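Local coordinates for protein glycoside Hydrolase (Bacteroides plebeius, PDB 5T3B) that probably hydrolyses glycosidic bonds of polysaccharides, as a gut-bacterial member of glycoside hydrolase family 50, a family known for beta-agarases, at residues G125-R130 with V436-L441; S163-G168 with D245-F250; P191-L196 with D235-F240. All blocks are in the same frame, centred on the assembly; numbering follows the deposited sequence.

Interaction 1: G125-R130 with V436-L441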
loop_
_atom_site.group_PDB
_atom_site.type_symbol
_atom_site.label_atom_id
_atom_site.label_comp_id
_atom_site.label_asym_id
_atom_site.label_seq_id
_atom_site.Cartn_x
_atom_site.Cartn_y
_atom_site.Cartn_z
ATOM N N GLY A 125 6.990 -5.341 0.950
ATOM C CA GLY A 125 7.087 -5.169 -0.456
ATOM C C GLY A 125 7.844 -3.925 -0.899
ATOM O O GLY A 125 8.127 -3.038 -0.112
ATOM N N ILE A 126 8.129 -3.929 -2.198
ATOM C CA ILE A 126 8.772 -2.814 -2.877
ATOM C C ILE A 126 7.895 -2.400 -4.060
ATOM O O ILE A 126 7.464 -3.262 -4.837
ATOM C CB ILE A 126 10.176 -3.201 -3.366
ATOM C CG1 ILE A 126 11.052 -3.569 -2.224
ATOM C CG2 ILE A 126 10.748 -2.092 -4.262
ATOM C CD1 ILE A 126 11.522 -2.453 -1.449
ATOM N N ALA A 127 7.590 -1.118 -4.166
ATOM C CA ALA A 127 6.768 -0.618 -5.256
ATOM C C ALA A 127 7.596 -0.332 -6.521
ATOM O O ALA A 127 8.809 -0.046 -6.457
ATOM C CB ALA A 127 6.037 0.661 -4.851
ATOM N N SER A 128 6.936 -0.338 -7.666
ATOM C CA SER A 128 7.542 0.135 -8.909
ATOM C C SER A 128 8.779 -0.629 -9.303
ATOM O O SER A 128 9.774 -0.048 -9.702
ATOM C CB SER A 128 7.798 1.628 -8.872
ATOM O OG SER A 128 6.666 2.324 -8.472
ATOM N N PHE A 129 8.717 -1.944 -9.232
ATOM C CA PHE A 129 9.834 -2.776 -9.611
ATOM C C PHE A 129 9.792 -2.895 -11.163
ATOM O O PHE A 129 9.048 -3.675 -11.776
ATOM C CB PHE A 129 9.745 -4.151 -8.980
ATOM C CG PHE A 129 10.891 -5.049 -9.291
ATOM C CD1 PHE A 129 12.193 -4.732 -8.908
ATOM C CD2 PHE A 129 10.696 -6.233 -10.003
ATOM C CE1 PHE A 129 13.256 -5.556 -9.215
ATOM C CE2 PHE A 129 11.770 -7.029 -10.335
ATOM C CZ PHE A 129 13.047 -6.667 -9.944
ATOM N N ARG A 130 10.651 -2.086 -11.782
ATOM C CA ARG A 130 10.721 -1.902 -13.225
ATOM C C ARG A 130 12.123 -1.435 -13.552
ATOM O O ARG A 130 12.868 -0.953 -12.675
ATOM C CB ARG A 130 9.656 -0.959 -13.738
ATOM C CG ARG A 130 9.730 0.386 -13.195
ATOM C CD ARG A 130 8.498 1.179 -13.694
ATOM N NE ARG A 130 8.756 1.460 -15.097
ATOM C CZ ARG A 130 8.200 2.478 -15.744
ATOM N NH1 ARG A 130 7.311 3.281 -15.135
ATOM N NH2 ARG A 130 8.543 2.706 -16.991
ATOM N N VAL A 436 4.497 -1.717 1.979
ATOM C CA VAL A 436 5.274 -1.612 0.766
ATOM C C VAL A 436 5.996 -0.307 0.768
ATOM O O VAL A 436 5.366 0.755 0.853
ATOM C CB VAL A 436 4.376 -1.733 -0.498
ATOM C CG1 VAL A 436 5.206 -1.673 -1.771
ATOM C CG2 VAL A 436 3.502 -2.950 -0.438
ATOM N N PHE A 437 7.321 -0.379 0.660
ATOM C CA PHE A 437 8.138 0.824 0.552
ATOM C C PHE A 437 8.062 1.356 -0.874
ATOM O O PHE A 437 8.183 0.616 -1.841
ATOM C CB PHE A 437 9.576 0.506 0.900
ATOM C CG PHE A 437 10.482 1.742 0.930
ATOM C CD1 PHE A 437 11.243 2.093 -0.178
ATOM C CD2 PHE A 437 10.558 2.543 2.054
ATOM C CE1 PHE A 437 12.065 3.199 -0.153
ATOM C CE2 PHE A 437 11.383 3.656 2.104
ATOM C CZ PHE A 437 12.091 3.997 0.979
ATOM N N PHE A 438 7.785 2.668 -1.004
ATOM C CA PHE A 438 7.722 3.323 -2.275
ATOM C C PHE A 438 8.990 4.124 -2.430
ATOM O O PHE A 438 9.158 5.123 -1.731
ATOM C CB PHE A 438 6.477 4.216 -2.352
ATOM C CG PHE A 438 6.269 4.903 -3.663
ATOM C CD1 PHE A 438 5.521 4.311 -4.656
ATOM C CD2 PHE A 438 6.863 6.112 -3.962
ATOM C CE1 PHE A 438 5.350 4.878 -5.899
ATOM C CE2 PHE A 438 6.663 6.714 -5.180
ATOM C CZ PHE A 438 5.916 6.107 -6.140
ATOM N N LYS A 439 9.972 3.688 -3.257
ATOM C CA LYS A 439 9.882 2.680 -4.307
ATOM C C LYS A 439 11.248 2.107 -4.583
ATOM O O LYS A 439 12.223 2.419 -3.924
ATOM C CB LYS A 439 9.192 3.243 -5.556
ATOM C CG LYS A 439 9.941 4.387 -6.199
ATOM C CD LYS A 439 9.216 4.882 -7.470
ATOM C CE LYS A 439 9.695 6.201 -8.006
ATOM N NZ LYS A 439 10.912 6.049 -8.844
ATOM N N TYR A 440 11.276 1.224 -5.599
ATOM C CA TYR A 440 12.506 0.529 -5.961
ATOM C C TYR A 440 13.670 1.489 -6.270
ATOM O O TYR A 440 14.694 1.407 -5.610
ATOM C CB TYR A 440 12.164 -0.378 -7.156
ATOM C CG TYR A 440 13.301 -1.125 -7.785
ATOM C CD1 TYR A 440 14.211 -1.873 -7.040
ATOM C CD2 TYR A 440 13.456 -1.102 -9.161
ATOM C CE1 TYR A 440 15.247 -2.536 -7.645
ATOM C CE2 TYR A 440 14.494 -1.810 -9.795
ATOM C CZ TYR A 440 15.384 -2.500 -9.001
ATOM O OH TYR A 440 16.434 -3.148 -9.633
ATOM N N LEU A 441 13.485 2.351 -7.274
ATOM C CA LEU A 441 14.529 3.271 -7.714
ATOM C C LEU A 441 14.203 4.711 -7.475
ATOM O O LEU A 441 13.049 5.122 -7.514
ATOM C CB LEU A 441 14.755 3.165 -9.258
ATOM C CG LEU A 441 15.191 1.824 -9.741
ATOM C CD1 LEU A 441 15.172 1.713 -11.214
ATOM C CD2 LEU A 441 16.518 1.435 -9.245
HETATM O O HOH W 1 11.293 2.297 -9.459
#

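Interaction 2: S163-G168 with D245-F250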
loop_
_atom_site.group_PDB
_atom_site.type_symbol
_atom_site.label_atom_id
_atom_site.label_comp_id
_atom_site.label_asym_id
_atom_site.label_seq_id
_atom_site.Cartn_x
_atom_site.Cartn_y
_atom_site.Cartn_z
ATOM N N SER A 163 8.033 -9.202 -1.849
ATOM C CA SER A 163 7.022 -8.909 -2.828
ATOM C C SER A 163 7.312 -7.618 -3.589
ATOM O O SER A 163 8.011 -6.728 -3.018
ATOM C CB SER A 163 5.659 -8.771 -2.192
ATOM O OG SER A 163 5.268 -9.915 -1.458
ATOM N N VAL A 164 6.764 -7.548 -4.796
ATOM C CA VAL A 164 6.785 -6.306 -5.539
ATOM C C VAL A 164 5.338 -5.936 -5.796
ATOM O O VAL A 164 4.541 -6.778 -6.252
ATOM C CB VAL A 164 7.635 -6.403 -6.814
ATOM C CG1 VAL A 164 9.086 -6.507 -6.412
ATOM C CG2 VAL A 164 7.219 -7.520 -7.724
ATOM N N CYS A 165 4.962 -4.701 -5.524
ATOM C CA CYS A 165 3.568 -4.288 -5.483
ATOM C C CYS A 165 3.394 -2.988 -6.195
ATOM O O CYS A 165 3.853 -1.957 -5.695
ATOM C CB CYS A 165 3.066 -4.194 -4.041
ATOM S SG CYS A 165 3.286 -5.663 -2.994
ATOM N N ALA A 166 2.666 -3.049 -7.307
ATOM C CA ALA A 166 2.197 -1.949 -8.114
ATOM C C ALA A 166 3.195 -1.340 -9.040
ATOM O O ALA A 166 4.409 -1.305 -8.761
ATOM C CB ALA A 166 1.504 -0.868 -7.280
ATOM N N PHE A 167 2.691 -0.803 -10.115
ATOM C CA PHE A 167 3.465 0.055 -11.000
ATOM C C PHE A 167 4.609 -0.601 -11.743
ATOM O O PHE A 167 5.511 0.066 -12.192
ATOM C CB PHE A 167 3.915 1.333 -10.322
ATOM C CG PHE A 167 2.903 1.981 -9.402
ATOM C CD1 PHE A 167 1.611 2.203 -9.827
ATOM C CD2 PHE A 167 3.247 2.352 -8.140
ATOM C CE1 PHE A 167 0.685 2.804 -8.977
ATOM C CE2 PHE A 167 2.351 2.933 -7.292
ATOM C CZ PHE A 167 1.093 3.181 -7.706
ATOM N N GLY A 168 4.560 -1.894 -11.905
ATOM C CA GLY A 168 5.512 -2.594 -12.729
ATOM C C GLY A 168 5.408 -2.313 -14.200
ATOM O O GLY A 168 6.374 -2.530 -14.939
ATOM N N ASP A 245 1.830 -17.312 -7.287
ATOM C CA ASP A 245 2.845 -16.293 -6.929
ATOM C C ASP A 245 2.335 -14.892 -7.016
ATOM O O ASP A 245 3.112 -13.951 -6.804
ATOM C CB ASP A 245 4.079 -16.505 -7.787
ATOM C CG ASP A 245 4.751 -17.833 -7.449
ATOM O OD1 ASP A 245 4.805 -18.229 -6.249
ATOM O OD2 ASP A 245 5.217 -18.496 -8.425
ATOM N N VAL A 246 1.058 -14.734 -7.267
ATOM C CA VAL A 246 0.392 -13.441 -7.268
ATOM C C VAL A 246 -0.270 -13.215 -5.922
ATOM O O VAL A 246 -1.117 -13.966 -5.481
ATOM C CB VAL A 246 -0.565 -13.357 -8.453
ATOM C CG1 VAL A 246 -1.384 -12.078 -8.379
ATOM C CG2 VAL A 246 0.117 -13.499 -9.761
ATOM N N LEU A 247 0.214 -12.200 -5.181
ATOM C CA LEU A 247 -0.312 -11.856 -3.874
ATOM C C LEU A 247 -1.773 -11.417 -3.994
ATOM O O LEU A 247 -2.616 -11.763 -3.177
ATOM C CB LEU A 247 0.552 -10.773 -3.236
ATOM C CG LEU A 247 0.222 -10.246 -1.895
ATOM C CD1 LEU A 247 0.281 -11.380 -0.873
ATOM C CD2 LEU A 247 1.200 -9.162 -1.516
ATOM N N GLY A 248 -2.082 -10.604 -4.993
ATOM C CA GLY A 248 -3.386 -10.054 -5.251
ATOM C C GLY A 248 -3.246 -8.919 -6.208
ATOM O O GLY A 248 -2.221 -8.746 -6.840
ATOM N N PHE A 249 -4.318 -8.098 -6.352
ATOM C CA PHE A 249 -4.243 -6.954 -7.284
ATOM C C PHE A 249 -4.896 -5.719 -6.705
ATOM O O PHE A 249 -5.783 -5.786 -5.858
ATOM C CB PHE A 249 -4.894 -7.278 -8.634
ATOM C CG PHE A 249 -6.418 -7.367 -8.605
ATOM C CD1 PHE A 249 -7.057 -8.511 -8.124
ATOM C CD2 PHE A 249 -7.181 -6.336 -9.073
ATOM C CE1 PHE A 249 -8.413 -8.601 -8.081
ATOM C CE2 PHE A 249 -8.538 -6.433 -9.043
ATOM C CZ PHE A 249 -9.168 -7.548 -8.511
ATOM N N PHE A 250 -4.452 -4.583 -7.226
ATOM C CA PHE A 250 -5.062 -3.298 -6.930
ATOM C C PHE A 250 -5.844 -2.868 -8.154
ATOM O O PHE A 250 -5.378 -3.016 -9.283
ATOM C CB PHE A 250 -4.010 -2.226 -6.640
ATOM C CG PHE A 250 -2.992 -2.684 -5.633
ATOM C CD1 PHE A 250 -3.289 -2.722 -4.271
ATOM C CD2 PHE A 250 -1.754 -3.137 -6.057
ATOM C CE1 PHE A 250 -2.378 -3.209 -3.388
ATOM C CE2 PHE A 250 -0.837 -3.646 -5.169
ATOM C CZ PHE A 250 -1.139 -3.667 -3.848
#

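Interaction 3: P191-L196 with D235-F240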
loop_
_atom_site.group_PDB
_atom_site.type_symbol
_atom_site.label_atom_id
_atom_site.label_comp_id
_atom_site.label_asym_id
_atom_site.label_seq_id
_atom_site.Cartn_x
_atom_site.Cartn_y
_atom_site.Cartn_z
ATOM N N PRO A 191 0.004 -6.805 -9.040
ATOM C CA PRO A 191 -0.145 -5.817 -10.100
ATOM C C PRO A 191 -1.175 -4.797 -9.793
ATOM O O PRO A 191 -2.136 -5.038 -9.046
ATOM C CB PRO A 191 -0.560 -6.617 -11.330
ATOM C CG PRO A 191 -1.278 -7.781 -10.699
ATOM C CD PRO A 191 -0.464 -8.131 -9.473
ATOM N N SER A 192 -0.995 -3.615 -10.366
ATOM C CA SER A 192 -1.962 -2.513 -10.303
ATOM C C SER A 192 -2.620 -2.304 -11.642
ATOM O O SER A 192 -1.997 -2.548 -12.711
ATOM C CB SER A 192 -1.282 -1.259 -9.766
ATOM O OG SER A 192 -0.175 -0.903 -10.617
ATOM N N PHE A 193 -3.901 -1.991 -11.596
ATOM C CA PHE A 193 -4.762 -1.728 -12.732
ATOM C C PHE A 193 -5.372 -0.337 -12.575
ATOM O O PHE A 193 -5.224 0.347 -11.571
ATOM C CB PHE A 193 -5.862 -2.789 -12.807
ATOM C CG PHE A 193 -5.337 -4.177 -13.114
ATOM C CD1 PHE A 193 -4.833 -5.003 -12.126
ATOM C CD2 PHE A 193 -5.338 -4.665 -14.386
ATOM C CE1 PHE A 193 -4.364 -6.262 -12.406
ATOM C CE2 PHE A 193 -4.898 -5.926 -14.662
ATOM C CZ PHE A 193 -4.371 -6.711 -13.684
ATOM N N SER A 194 -6.079 0.072 -13.631
ATOM C CA SER A 194 -6.772 1.362 -13.724
ATOM C C SER A 194 -8.218 1.114 -14.179
ATOM O O SER A 194 -8.580 1.395 -15.327
ATOM C CB SER A 194 -6.048 2.284 -14.685
ATOM O OG SER A 194 -4.735 2.546 -14.259
ATOM N N PHE A 195 -9.040 0.549 -13.287
ATOM C CA PHE A 195 -10.356 0.084 -13.709
ATOM C C PHE A 195 -11.243 1.234 -14.238
ATOM O O PHE A 195 -11.932 1.059 -15.249
ATOM C CB PHE A 195 -11.090 -0.631 -12.588
ATOM C CG PHE A 195 -10.791 -2.095 -12.445
ATOM C CD1 PHE A 195 -9.510 -2.601 -12.462
ATOM C CD2 PHE A 195 -11.821 -3.007 -12.241
ATOM C CE1 PHE A 195 -9.239 -3.941 -12.280
ATOM C CE2 PHE A 195 -11.565 -4.337 -12.110
ATOM C CZ PHE A 195 -10.271 -4.823 -12.049
ATOM N N LEU A 196 -11.269 2.364 -13.544
ATOM C CA LEU A 196 -12.201 3.403 -13.965
ATOM C C LEU A 196 -11.861 3.933 -15.375
ATOM O O LEU A 196 -12.746 4.105 -16.227
ATOM C CB LEU A 196 -12.238 4.524 -12.937
ATOM C CG LEU A 196 -12.892 4.109 -11.615
ATOM C CD1 LEU A 196 -12.516 5.042 -10.496
ATOM C CD2 LEU A 196 -14.395 4.030 -11.744
ATOM N N ASP A 235 -8.067 -10.871 -21.021
ATOM C CA ASP A 235 -6.628 -11.078 -21.140
ATOM C C ASP A 235 -5.833 -10.178 -20.197
ATOM O O ASP A 235 -4.661 -10.465 -19.881
ATOM C CB ASP A 235 -6.144 -10.867 -22.608
ATOM C CG ASP A 235 -6.565 -11.972 -23.573
ATOM O OD1 ASP A 235 -6.933 -13.109 -23.137
ATOM O OD2 ASP A 235 -6.469 -11.715 -24.829
ATOM N N ALA A 236 -6.455 -9.130 -19.681
ATOM C CA ALA A 236 -5.728 -8.255 -18.707
ATOM C C ALA A 236 -5.327 -9.006 -17.430
ATOM O O ALA A 236 -4.314 -8.659 -16.791
ATOM C CB ALA A 236 -6.624 -7.090 -18.371
ATOM N N PHE A 237 -6.088 -10.041 -17.106
ATOM C CA PHE A 237 -5.830 -10.879 -15.997
ATOM C C PHE A 237 -5.226 -12.269 -16.345
ATOM O O PHE A 237 -5.030 -13.086 -15.486
ATOM C CB PHE A 237 -7.040 -11.045 -15.065
ATOM C CG PHE A 237 -7.322 -9.838 -14.224
ATOM C CD1 PHE A 237 -6.871 -9.798 -12.931
ATOM C CD2 PHE A 237 -7.965 -8.736 -14.701
ATOM C CE1 PHE A 237 -7.040 -8.687 -12.143
ATOM C CE2 PHE A 237 -8.159 -7.621 -13.918
ATOM C CZ PHE A 237 -7.692 -7.586 -12.644
ATOM N N GLY A 238 -4.913 -12.468 -17.615
ATOM C CA GLY A 238 -4.496 -13.784 -18.085
ATOM C C GLY A 238 -3.289 -14.359 -17.399
ATOM O O GLY A 238 -3.296 -15.510 -17.017
ATOM N N MET A 239 -2.293 -13.518 -17.153
ATOM C CA MET A 239 -1.089 -14.058 -16.493
ATOM C C MET A 239 -1.185 -14.141 -14.965
ATOM O O MET A 239 -0.336 -14.719 -14.301
ATOM C CB MET A 239 0.150 -13.278 -16.892
ATOM C CG MET A 239 0.227 -11.900 -16.342
ATOM S SD MET A 239 1.864 -11.080 -16.703
ATOM C CE MET A 239 1.935 -11.168 -18.374
ATOM N N PHE A 240 -2.253 -13.565 -14.421
ATOM C CA PHE A 240 -2.404 -13.452 -12.994
ATOM C C PHE A 240 -3.374 -14.454 -12.389
ATOM O O PHE A 240 -3.217 -14.895 -11.241
ATOM C CB PHE A 240 -2.796 -12.057 -12.577
ATOM C CG PHE A 240 -1.857 -10.989 -13.069
ATOM C CD1 PHE A 240 -0.502 -10.996 -12.686
ATOM C CD2 PHE A 240 -2.241 -10.018 -13.960
ATOM C CE1 PHE A 240 0.384 -10.023 -13.155
ATOM C CE2 PHE A 240 -1.357 -9.035 -14.398
ATOM C CZ PHE A 240 -0.046 -9.054 -13.994
#

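Interaction 1: G125-R130 with V436-L441
Gly-125 and Ile-126 pair in parallel with Val-436 and Phe-437, at what is consistent with the closing seam of the (beta/alpha)8 barrel expected of family 50, where its first and last strands meet. Phe-437 N reaches Gly-125 O at 2.9 Å from above the carbonyl plane, and Ala-127 N in turn gives its hydrogen to Phe-437 O at 3.0 Å. A cis peptide bond before Lys-439 then turns the chain, yet Tyr-440 N still finds Ala-127 O at 2.9 Å, nearly in line with that carbonyl. On the face of the sheet that carries its side chain, Val-436 reaches over with CG1, 3.4 Å from Ala-127 N.

Farther along, Tyr-440 carries the contact. Its CG stands anti to the backbone N (chi1 175°), which lays the ring over Phe-129: an edge-to-face pair with centroids 4.8 Å apart and planes at 65°, the edge of Phe-129 toward the tyrosine face. Leu-441 CD2 lies over the opposite face, toward the rim, and Arg-130 O sits at the ring edge, 3.4 Å from Tyr-440 CE2. Ile-126 CG2 packs on Tyr-440 CB. One water links Ser-128 O to Leu-441 N.

The phenol oxygen is held by Trp-148 of helix 145-158, whose indole also stacks on Phe-129. Strand 163-165 flanks the pair beside Gly-125 and Ile-126, and strand 385-394 beside Val-436.

Interaction 2: S163-G168 with D245-F250
Cys-165 and Ala-166 face Leu-247 and Phe-250 inside the presumed (beta/alpha)8 barrel, where the two segments meet through side chains, with no ladder between them. The two backbones run nearly the same way, 16° apart. Their nearest CA atoms, those of Ala-166 and Phe-250, are 7.5 Å apart, and strand 188-190 lies between, with Ala-190 touching both Cys-165 and Phe-250.

The aliphatic part of the contact belongs to Leu-247. Its CG is anti to the backbone N; this chi1 of 180° extends the side chain from the 245-250 loop and brings Leu-247 CD2 to 4.3 Å from Cys-165 SG.

The aromatic part belongs to Phe-250. Cys-165 CB approaches the edge of that ring, 4.1 Å from Phe-250 CE2, while Ala-166 CB meets the neighbouring Phe-250 CD2 at 4.2 Å. Arg-336 makes a cation-pi contact with the same ring.

No hydrogen bond crosses between the segments. Ser-163 OG is buried, and Tyr-121 OH and Thr-188 OG1 hydrogen-bond to it; toward Leu-247 it makes only a loose van der Waals contact, Ser-163 OG to Leu-247 CD2 at 4.1 Å.

Interaction 3: P191-L196 with D235-F240
Phe-193 and Phe-237 lie almost flat on each other, an offset stack with centroids 4.2 Å apart and planes only 10° from parallel. CZ of each lies over the other's face, toward the rim. CG of Phe-193 lies beside the backbone N, anti to the carbonyl carbon (chi1 -66°), which directs the ring toward residues 235-240, which begin with a 3-10 turn.

The side chains of Phe-237 and Phe-195, of helix 195-203, cross at about a right angle, and the rings meet edge against edge, Phe-195 CZ to Phe-237 CZ 3.8 Å. Pro-191 sits squarely over a face of Phe-240, its CG 3.6 Å from the ring centroid and 8° off the normal, a CH-pi contact; Met-239 CG covers the opposite face. Phe-240 CE2 also reaches Phe-193 CZ at 3.9 Å. Ala-236 O lies in the plane of the Phe-193 ring, 3.5 Å from Phe-193 CE2.

The contact joins the chain after strand 188-190 to the loop after helix 224-232; Tyr-231 of that helix meets Phe-195 edge-to-face, as Phe-249 does Phe-237. Putting an alanine in place of Phe-193 would probably leave one face of Phe-237 without its stacking partner and open a gap beside Phe-240.

No hydrogen bond joins the segments; the contact is apolar, and ring packing probably sets the fit, perhaps with the weakly positive edge of Phe-193 facing Ala-236 O.

Overall arrangement
Interactions 1 and 2 are linked through the neighbouring strands 120-126 and 163-165, their centres about 10 Å apart. Interaction 3 lies a further 10 Å from interaction 2, about 18 Å from interaction 1 between centres. The chain visits the first segments in the order 125-130, 163-168, 191-196 and returns through 235-240, 245-250 and 436-441, so each contact encloses the next. Probable hydrogen bonds join them: Ser-128 N to Ala-166 O, Phe-167 N to Ser-192 OG, and Phe-193 N to Phe-250 O. Together they run from the presumed barrel seam through what is probably the barrel interior to an aromatic cluster beside helices 169-182 and 224-232.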